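Side-chain contacts in putative tetR-family transcriptional regulatory protein (Streptomyces coelicolor, PDB 2DG8), which probably binds operator DNA as a dimer through a helix-turn-helix domain and regulates transcription, as in other TetR-family regulators whose C-terminal domain senses a ligand: residues A[102-105]-A[106-110]; A[62-65]-A[66-69]; A[168-171]-A[172-176]. One frame throughout, in Å; residues are numbered along the deposited sequence.

Contact 1. Residues A[102-105]-A[106-110]; sequences RDLV and LTQEL
R102 to L106, D103 to T107, L104 to Q108 and V105 to E109 are joined by successive i to i+4 backbone hydrogen bonds, T107 N lying 2.9 Å from D103 O, in regular alpha-helix. D103 O takes a second donor: the hydroxyl T107 OG1 comes within 2.7 Å of it, well above the carbonyl plane and on the opposite face from T107 N. With OG1 beside its own backbone N (chi1 -61°), T107 turns the hydroxyl back down the helix onto that oxygen. One turn round, L106 lays CD1 over one face of the R102 guanidinium, 3.8 Å from R102 NE, while L106 CG sits against R102 O. The end of R102 reaches D20 in a salt bridge, the D103 carboxylate meets H67, and the E109 carboxylate goes across the dimer interface to R116 of the second subunit. With its hydroxyl bonded within its own helix, T107 also packs against F64 and W127, and the two bonds on D103 O would probably draw electron density toward that oxygen. The charged ends tie this helix to helix 10-25 (R102), helix 53-77 (D103) and the second subunit (E109).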
ATOM      1  N   ARG A 102      12.300  -2.701   6.418  1.00 36.08           N
ATOM      2  CA  ARG A 102      12.442  -3.831   5.495  1.00 35.82           C
ATOM      3  C   ARG A 102      11.074  -4.475   5.267  1.00 34.51           C
ATOM      4  O   ARG A 102      10.709  -4.789   4.140  1.00 33.98           O
ATOM      5  CB  ARG A 102      13.408  -4.867   6.076  1.00 37.88           C
ATOM      6  CG  ARG A 102      13.409  -6.219   5.370  1.00 39.94           C
ATOM      7  CD  ARG A 102      13.596  -7.337   6.387  1.00 44.16           C
ATOM      8  NE  ARG A 102      13.600  -8.670   5.785  1.00 44.85           N
ATOM      9  CZ  ARG A 102      14.575  -9.141   5.014  1.00 49.14           C
ATOM     10  NH1 ARG A 102      14.489 -10.366   4.511  1.00 47.71           N
ATOM     11  NH2 ARG A 102      15.641  -8.389   4.751  1.00 48.20           N
ATOM     12  N   ASP A 103      10.319  -4.668   6.343  1.00 33.96           N
ATOM     13  CA  ASP A 103       8.992  -5.261   6.231  1.00 33.30           C
ATOM     14  C   ASP A 103       8.031  -4.338   5.469  1.00 33.63           C
ATOM     15  O   ASP A 103       7.236  -4.795   4.639  1.00 32.81           O
ATOM     16  CB  ASP A 103       8.448  -5.590   7.623  1.00 34.53           C
ATOM     17  CG  ASP A 103       9.160  -6.781   8.257  1.00 36.23           C
ATOM     18  OD1 ASP A 103       8.884  -7.096   9.436  1.00 36.61           O
ATOM     19  OD2 ASP A 103       9.996  -7.410   7.564  1.00 38.80           O
ATOM     20  N   LEU A 104       8.109  -3.039   5.741  1.00 32.44           N
ATOM     21  CA  LEU A 104       7.260  -2.073   5.053  1.00 31.61           C
ATOM     22  C   LEU A 104       7.552  -2.115   3.550  1.00 30.06           C
ATOM     23  O   LEU A 104       6.639  -2.127   2.734  1.00 29.44           O
ATOM     24  CB  LEU A 104       7.524  -0.663   5.592  1.00 31.97           C
ATOM     25  CG  LEU A 104       6.889   0.511   4.848  1.00 35.64           C
ATOM     26  CD1 LEU A 104       5.357   0.455   4.959  1.00 33.52           C
ATOM     27  CD2 LEU A 104       7.437   1.814   5.432  1.00 37.46           C
ATOM     28  N   VAL A 105       8.833  -2.128   3.195  1.00 28.85           N
ATOM     29  CA  VAL A 105       9.237  -2.173   1.788  1.00 29.94           C
ATOM     30  C   VAL A 105       8.790  -3.471   1.098  1.00 28.01           C
ATOM     31  O   VAL A 105       8.284  -3.439  -0.025  1.00 30.43           O
ATOM     32  CB  VAL A 105      10.789  -2.008   1.655  1.00 32.49           C
ATOM     33  CG1 VAL A 105      11.239  -2.228   0.213  1.00 31.46           C
ATOM     34  CG2 VAL A 105      11.198  -0.621   2.118  1.00 29.16           C
ATOM     35  N   LEU A 106       8.961  -4.609   1.770  1.00 28.86           N
ATOM     36  CA  LEU A 106       8.560  -5.896   1.190  1.00 26.61           C
ATOM     37  C   LEU A 106       7.043  -5.928   1.025  1.00 27.53           C
ATOM     38  O   LEU A 106       6.518  -6.453   0.037  1.00 26.62           O
ATOM     39  CB  LEU A 106       9.039  -7.055   2.071  1.00 27.99           C
ATOM     40  CG  LEU A 106      10.567  -7.289   2.086  1.00 29.87           C
ATOM     41  CD1 LEU A 106      10.938  -8.393   3.093  1.00 26.35           C
ATOM     42  CD2 LEU A 106      11.038  -7.670   0.682  1.00 29.59           C
ATOM     43  N   THR A 107       6.335  -5.351   1.987  1.00 26.07           N
ATOM     44  CA  THR A 107       4.888  -5.296   1.903  1.00 28.94           C
ATOM     45  C   THR A 107       4.507  -4.498   0.655  1.00 27.62           C
ATOM     46  O   THR A 107       3.681  -4.932  -0.144  1.00 27.49           O
ATOM     47  CB  THR A 107       4.259  -4.594   3.146  1.00 27.18           C
ATOM     48  OG1 THR A 107       4.587  -5.321   4.331  1.00 29.04           O
ATOM     49  CG2 THR A 107       2.756  -4.530   3.017  1.00 25.60           C
ATOM     50  N   GLN A 108       5.111  -3.329   0.484  1.00 29.81           N
ATOM     51  CA  GLN A 108       4.784  -2.506  -0.676  1.00 30.57           C
ATOM     52  C   GLN A 108       5.231  -3.141  -1.994  1.00 30.88           C
ATOM     53  O   GLN A 108       4.562  -2.983  -3.015  1.00 32.95           O
ATOM     54  CB  GLN A 108       5.386  -1.104  -0.524  1.00 30.27           C
ATOM     55  CG  GLN A 108       4.862  -0.359   0.708  1.00 31.27           C
ATOM     56  CD  GLN A 108       3.340  -0.246   0.728  1.00 33.70           C
ATOM     57  OE1 GLN A 108       2.715  -0.380   1.774  1.00 36.95           O
ATOM     58  NE2 GLN A 108       2.745   0.011  -0.426  1.00 32.86           N
ATOM     59  N   GLU A 109       6.352  -3.854  -1.986  1.00 28.86           N
ATOM     60  CA  GLU A 109       6.807  -4.503  -3.217  1.00 30.34           C
ATOM     61  C   GLU A 109       5.747  -5.510  -3.623  1.00 30.34           C
ATOM     62  O   GLU A 109       5.327  -5.551  -4.778  1.00 32.56           O
ATOM     63  CB  GLU A 109       8.150  -5.225  -3.007  1.00 26.13           C
ATOM     64  CG  GLU A 109       9.365  -4.309  -2.989  1.00 29.89           C
ATOM     65  CD  GLU A 109       9.742  -3.782  -4.375  1.00 35.98           C
ATOM     66  OE1 GLU A 109       9.173  -4.262  -5.377  1.00 41.10           O
ATOM     67  OE2 GLU A 109      10.623  -2.897  -4.469  1.00 33.84           O
ATOM     68  N   LEU A 110       5.300  -6.315  -2.663  1.00 31.04           N
ATOM     69  CA  LEU A 110       4.292  -7.323  -2.949  1.00 33.11           C
ATOM     70  C   LEU A 110       3.021  -6.719  -3.527  1.00 33.87           C
ATOM     71  O   LEU A 110       2.484  -7.221  -4.513  1.00 35.50           O
ATOM     72  CB  LEU A 110       3.947  -8.125  -1.689  1.00 29.91           C
ATOM     73  CG  LEU A 110       2.785  -9.098  -1.891  1.00 30.69           C
ATOM     74  CD1 LEU A 110       3.066 -10.003  -3.072  1.00 31.23           C
ATOM     75  CD2 LEU A 110       2.569  -9.914  -0.628  1.00 30.79           C
TER

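Contact 2. Residues A[62-65]-A[66-69]; sequences GRFT and DHIV
G62 O receives D66 N at 2.9 Å, the shortest of four successive i to i+4 bonds that carry the helix from G62 to V69. The D66 side chain folds back over the same carbonyl, CG being 3.3 Å from G62 O; this places acceptor near acceptor, and the carboxylate finds its partner in R130 of helix 121-135, through a salt bridge. The main side-chain contact is F64 with I68. I68 lays CG1 over one face of the phenyl ring in a CH-pi contact, 4.0 Å from the centroid and 28° off the normal, with CG1 nearest to F64 CZ at 3.6 Å. Both torsions serve this: F64 holds its ring out from the helix, CG anti to the backbone N (chi1 169°), and I68 turns CG1 back against it (chi1 -61°). H67 CD2 approaches the same ring obliquely, 4.3 Å from F64 CE2, while V69 CG2 rests 3.3 Å from T65 O. Helix 53-77 follows the helix-turn-helix region and packs on both parts of the protein: R63 lies along helix 10-25 of that region, F64 and I68 face helix 101-116 of the C-terminal domain, and T65, I68 and V69 pack on W127 of helix 121-135.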
ATOM      1  N   GLY A  62       5.588 -15.642   0.011  1.00 32.95           N
ATOM      2  CA  GLY A  62       4.720 -16.456   0.835  1.00 34.01           C
ATOM      3  C   GLY A  62       5.376 -16.563   2.199  1.00 35.53           C
ATOM      4  O   GLY A  62       4.697 -16.563   3.222  1.00 37.08           O
ATOM      5  N   ARG A  63       6.704 -16.659   2.212  1.00 34.28           N
ATOM      6  CA  ARG A  63       7.444 -16.735   3.468  1.00 35.74           C
ATOM      7  C   ARG A  63       7.305 -15.416   4.237  1.00 34.33           C
ATOM      8  O   ARG A  63       7.111 -15.418   5.458  1.00 31.98           O
ATOM      9  CB  ARG A  63       8.932 -16.998   3.219  1.00 36.08           C
ATOM     10  CG  ARG A  63       9.751 -16.861   4.485  1.00 43.16           C
ATOM     11  CD  ARG A  63      11.181 -16.416   4.225  1.00 47.49           C
ATOM     12  NE  ARG A  63      12.082 -17.534   3.977  1.00 51.37           N
ATOM     13  CZ  ARG A  63      13.205 -17.746   4.660  1.00 52.68           C
ATOM     14  NH1 ARG A  63      13.562 -16.912   5.635  1.00 52.31           N
ATOM     15  NH2 ARG A  63      13.965 -18.792   4.377  1.00 49.00           N
ATOM     16  N   PHE A  64       7.442 -14.294   3.526  1.00 33.23           N
ATOM     17  CA  PHE A  64       7.303 -12.976   4.152  1.00 33.77           C
ATOM     18  C   PHE A  64       5.878 -12.851   4.693  1.00 32.22           C
ATOM     19  O   PHE A  64       5.643 -12.317   5.773  1.00 34.02           O
ATOM     20  CB  PHE A  64       7.565 -11.853   3.138  1.00 32.71           C
ATOM     21  CG  PHE A  64       7.186 -10.497   3.646  1.00 33.07           C
ATOM     22  CD1 PHE A  64       5.989  -9.901   3.260  1.00 32.63           C
ATOM     23  CD2 PHE A  64       7.998  -9.838   4.571  1.00 35.29           C
ATOM     24  CE1 PHE A  64       5.604  -8.668   3.792  1.00 32.30           C
ATOM     25  CE2 PHE A  64       7.618  -8.607   5.111  1.00 34.11           C
ATOM     26  CZ  PHE A  64       6.419  -8.023   4.718  1.00 30.65           C
ATOM     27  N   THR A  65       4.936 -13.373   3.928  1.00 31.40           N
ATOM     28  CA  THR A  65       3.528 -13.361   4.297  1.00 34.18           C
ATOM     29  C   THR A  65       3.287 -14.129   5.602  1.00 33.90           C
ATOM     30  O   THR A  65       2.577 -13.650   6.490  1.00 33.10           O
ATOM     31  CB  THR A  65       2.690 -13.935   3.123  1.00 33.89           C
ATOM     32  OG1 THR A  65       2.048 -12.842   2.453  1.00 38.72           O
ATOM     33  CG2 THR A  65       1.668 -14.966   3.591  1.00 36.43           C
ATOM     34  N   ASP A  66       3.899 -15.302   5.726  1.00 33.95           N
ATOM     35  CA  ASP A  66       3.762 -16.123   6.931  1.00 35.90           C
ATOM     36  C   ASP A  66       4.251 -15.346   8.149  1.00 34.64           C
ATOM     37  O   ASP A  66       3.667 -15.414   9.232  1.00 34.12           O
ATOM     38  CB  ASP A  66       4.589 -17.412   6.792  1.00 36.76           C
ATOM     39  CG  ASP A  66       3.971 -18.411   5.821  1.00 41.27           C
ATOM     40  OD1 ASP A  66       4.667 -19.375   5.432  1.00 43.53           O
ATOM     41  OD2 ASP A  66       2.790 -18.244   5.451  1.00 41.59           O
ATOM     42  N   HIS A  67       5.337 -14.607   7.950  1.00 35.79           N
ATOM     43  CA  HIS A  67       5.971 -13.800   8.994  1.00 35.71           C
ATOM     44  C   HIS A  67       5.068 -12.708   9.577  1.00 34.95           C
ATOM     45  O   HIS A  67       4.950 -12.579  10.797  1.00 35.76           O
ATOM     46  CB  HIS A  67       7.259 -13.177   8.425  1.00 38.16           C
ATOM     47  CG  HIS A  67       7.763 -12.001   9.201  1.00 43.18           C
ATOM     48  ND1 HIS A  67       8.342 -12.118  10.447  1.00 43.43           N
ATOM     49  CD2 HIS A  67       7.768 -10.678   8.906  1.00 45.03           C
ATOM     50  CE1 HIS A  67       8.681 -10.919  10.885  1.00 46.53           C
ATOM     51  NE2 HIS A  67       8.344 -10.028   9.970  1.00 46.18           N
ATOM     52  N   ILE A  68       4.435 -11.924   8.711  1.00 34.72           N
ATOM     53  CA  ILE A  68       3.559 -10.854   9.168  1.00 35.20           C
ATOM     54  C   ILE A  68       2.303 -11.432   9.810  1.00 36.14           C
ATOM     55  O   ILE A  68       1.803 -10.901  10.808  1.00 33.94           O
ATOM     56  CB  ILE A  68       3.179  -9.908   8.006  1.00 35.26           C
ATOM     57  CG1 ILE A  68       4.450  -9.267   7.432  1.00 35.85           C
ATOM     58  CG2 ILE A  68       2.261  -8.799   8.504  1.00 37.53           C
ATOM     59  CD1 ILE A  68       5.193  -8.365   8.417  1.00 28.00           C
ATOM     60  N   VAL A  69       1.800 -12.527   9.244  1.00 36.26           N
ATOM     61  CA  VAL A  69       0.625 -13.184   9.798  1.00 37.07           C
ATOM     62  C   VAL A  69       0.941 -13.605  11.230  1.00 36.02           C
ATOM     63  O   VAL A  69       0.098 -13.517  12.120  1.00 35.72           O
ATOM     64  CB  VAL A  69       0.243 -14.432   8.971  1.00 38.18           C
ATOM     65  CG1 VAL A  69      -0.696 -15.336   9.772  1.00 38.08           C
ATOM     66  CG2 VAL A  69      -0.434 -13.996   7.674  1.00 39.54           C
TER

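Contact 3. Residues A[168-171]-A[172-176]; sequences ALTL and EAIAR
T170 and I174, one turn apart, run alongside each other, T170 CG2 3.6 Å from I174 CD1. The isoleucine also settles over the backbone of the turn before it: its CG1 is 3.2 Å from T170 O and CD1 nearly as close. The torsions bring the two methyls together, since T170 sends CG2 away from its backbone N while I174 keeps CG1 next to its own (chi1 -69°) and carries CD1 on back along the helix, up to T170 CG2. That choice at T170 also puts OG1 on the other branch, beside the backbone N, where it bonds H165 just ahead of the helix and H94 of helix 82-98. Buried though it is, the hydroxyl is therefore satisfied, and its bonds fix the rotation that offers CG2 to I174.

Beneath these side chains runs ordinary alpha-helix: A168, L169, T170 and L171 each accept from the residue four further on, the bond from I174 N to T170 O measuring 3.1 Å. On another flank E172 and R176, again one turn apart, form a salt bridge, with R176 NH2 3.1 Å from E172 OE1. R176 NH1 goes on to T143 and the carbonyl of I177 in the second subunit, so one guanidinium serves its own helix and the second subunit alike.

Helix 167-177, the last of the all-helical TetR-type C-terminal domain, lies at the subunit interface and has three surroundings. T170, L171 and I174 lie on helix 82-98; T170 and A173 touch helix 141-159; L169, A173 and R176 pack against the second subunit.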
ATOM      1  N   ALA A 168      -3.763   7.239  20.558  1.00 30.33           N
ATOM      2  CA  ALA A 168      -5.138   7.558  20.949  1.00 31.78           C
ATOM      3  C   ALA A 168      -6.042   7.569  19.715  1.00 31.86           C
ATOM      4  O   ALA A 168      -7.145   7.025  19.730  1.00 34.54           O
ATOM      5  CB  ALA A 168      -5.194   8.916  21.656  1.00 33.66           C
ATOM      6  N   LEU A 169      -5.567   8.191  18.644  1.00 32.44           N
ATOM      7  CA  LEU A 169      -6.319   8.252  17.398  1.00 31.93           C
ATOM      8  C   LEU A 169      -6.460   6.842  16.822  1.00 30.65           C
ATOM      9  O   LEU A 169      -7.507   6.483  16.302  1.00 30.84           O
ATOM     10  CB  LEU A 169      -5.592   9.169  16.403  1.00 33.93           C
ATOM     11  CG  LEU A 169      -6.251   9.545  15.071  1.00 35.68           C
ATOM     12  CD1 LEU A 169      -6.207   8.364  14.117  1.00 41.26           C
ATOM     13  CD2 LEU A 169      -7.671  10.010  15.318  1.00 36.00           C
ATOM     14  N   THR A 170      -5.402   6.043  16.914  1.00 29.49           N
ATOM     15  CA  THR A 170      -5.446   4.676  16.408  1.00 29.54           C
ATOM     16  C   THR A 170      -6.458   3.859  17.223  1.00 29.51           C
ATOM     17  O   THR A 170      -7.293   3.147  16.672  1.00 29.34           O
ATOM     18  CB  THR A 170      -4.055   3.977  16.498  1.00 30.08           C
ATOM     19  OG1 THR A 170      -3.110   4.648  15.644  1.00 29.10           O
ATOM     20  CG2 THR A 170      -4.167   2.508  16.047  1.00 29.92           C
ATOM     21  N   LEU A 171      -6.392   3.986  18.540  1.00 30.72           N
ATOM     22  CA  LEU A 171      -7.286   3.241  19.408  1.00 31.14           C
ATOM     23  C   LEU A 171      -8.748   3.619  19.199  1.00 29.54           C
ATOM     24  O   LEU A 171      -9.623   2.761  19.242  1.00 30.10           O
ATOM     25  CB  LEU A 171      -6.882   3.457  20.864  1.00 32.67           C
ATOM     26  CG  LEU A 171      -7.426   2.426  21.846  1.00 37.87           C
ATOM     27  CD1 LEU A 171      -6.945   1.018  21.460  1.00 35.39           C
ATOM     28  CD2 LEU A 171      -6.960   2.797  23.248  1.00 40.13           C
ATOM     29  N   GLU A 172      -9.016   4.899  18.955  1.00 30.30           N
ATOM     30  CA  GLU A 172     -10.391   5.347  18.734  1.00 30.02           C
ATOM     31  C   GLU A 172     -10.985   4.764  17.451  1.00 28.04           C
ATOM     32  O   GLU A 172     -12.126   4.318  17.440  1.00 28.49           O
ATOM     33  CB  GLU A 172     -10.472   6.879  18.668  1.00 31.68           C
ATOM     34  CG  GLU A 172     -11.904   7.399  18.736  1.00 35.25           C
ATOM     35  CD  GLU A 172     -11.998   8.907  18.625  1.00 38.45           C
ATOM     36  OE1 GLU A 172     -11.784   9.447  17.518  1.00 39.01           O
ATOM     37  OE2 GLU A 172     -12.281   9.561  19.652  1.00 42.45           O
ATOM     38  N   ALA A 173     -10.219   4.782  16.365  1.00 28.90           N
ATOM     39  CA  ALA A 173     -10.711   4.247  15.091  1.00 29.48           C
ATOM     40  C   ALA A 173     -11.029   2.772  15.282  1.00 29.45           C
ATOM     41  O   ALA A 173     -12.054   2.265  14.819  1.00 30.33           O
ATOM     42  CB  ALA A 173      -9.660   4.421  13.993  1.00 26.60           C
ATOM     43  N   ILE A 174     -10.139   2.079  15.977  1.00 29.50           N
ATOM     44  CA  ILE A 174     -10.341   0.669  16.236  1.00 30.90           C
ATOM     45  C   ILE A 174     -11.614   0.472  17.055  1.00 32.13           C
ATOM     46  O   ILE A 174     -12.451  -0.365  16.712  1.00 34.38           O
ATOM     47  CB  ILE A 174      -9.115   0.083  16.965  1.00 29.95           C
ATOM     48  CG1 ILE A 174      -7.921   0.073  15.998  1.00 28.87           C
ATOM     49  CG2 ILE A 174      -9.422  -1.310  17.478  1.00 30.58           C
ATOM     50  CD1 ILE A 174      -6.564  -0.066  16.655  1.00 30.05           C
ATOM     51  N   ALA A 175     -11.776   1.257  18.120  1.00 32.49           N
ATOM     52  CA  ALA A 175     -12.968   1.133  18.954  1.00 33.93           C
ATOM     53  C   ALA A 175     -14.218   1.364  18.119  1.00 32.37           C
ATOM     54  O   ALA A 175     -15.193   0.629  18.239  1.00 33.48           O
ATOM     55  CB  ALA A 175     -12.922   2.132  20.121  1.00 35.61           C
ATOM     56  N   ARG A 176     -14.186   2.379  17.265  1.00 32.96           N
ATOM     57  CA  ARG A 176     -15.332   2.682  16.415  1.00 34.11           C
ATOM     58  C   ARG A 176     -15.667   1.567  15.405  1.00 34.97           C
ATOM     59  O   ARG A 176     -16.819   1.134  15.323  1.00 35.39           O
ATOM     60  CB  ARG A 176     -15.103   4.042  15.728  1.00 37.16           C
ATOM     61  CG  ARG A 176     -15.562   5.203  16.625  1.00 36.27           C
ATOM     62  CD  ARG A 176     -14.772   6.518  16.523  1.00 36.87           C
ATOM     63  NE  ARG A 176     -15.060   7.307  15.333  1.00 38.51           N
ATOM     64  CZ  ARG A 176     -15.005   8.638  15.282  1.00 36.60           C
ATOM     65  NH1 ARG A 176     -15.277   9.271  14.148  1.00 36.82           N
ATOM     66  NH2 ARG A 176     -14.704   9.345  16.361  1.00 35.67           N
TER

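Contacts 1 and 2 are neighbours near the middle of the chain, whereas contact 3 sits at the far end of the C-terminal region, its nearest atoms about 14 Å from contact 1 and about 15 Å from contact 2. Contact 1 is the most buried; the other two are partly so. Helices 101-116 and 53-77 meet directly: H67 of contact 2 probably bonds D103 of contact 1, and F64 lies against L106 and T107. An aromatic face dominates contact 2, a carbonyl oxygen with two hydrogen-bond donors contact 1, and an aliphatic pair with a salt bridge contact 3. Contacts 1 and 3 reach the second subunit through charged side chains, while contact 2 stays within its own chain.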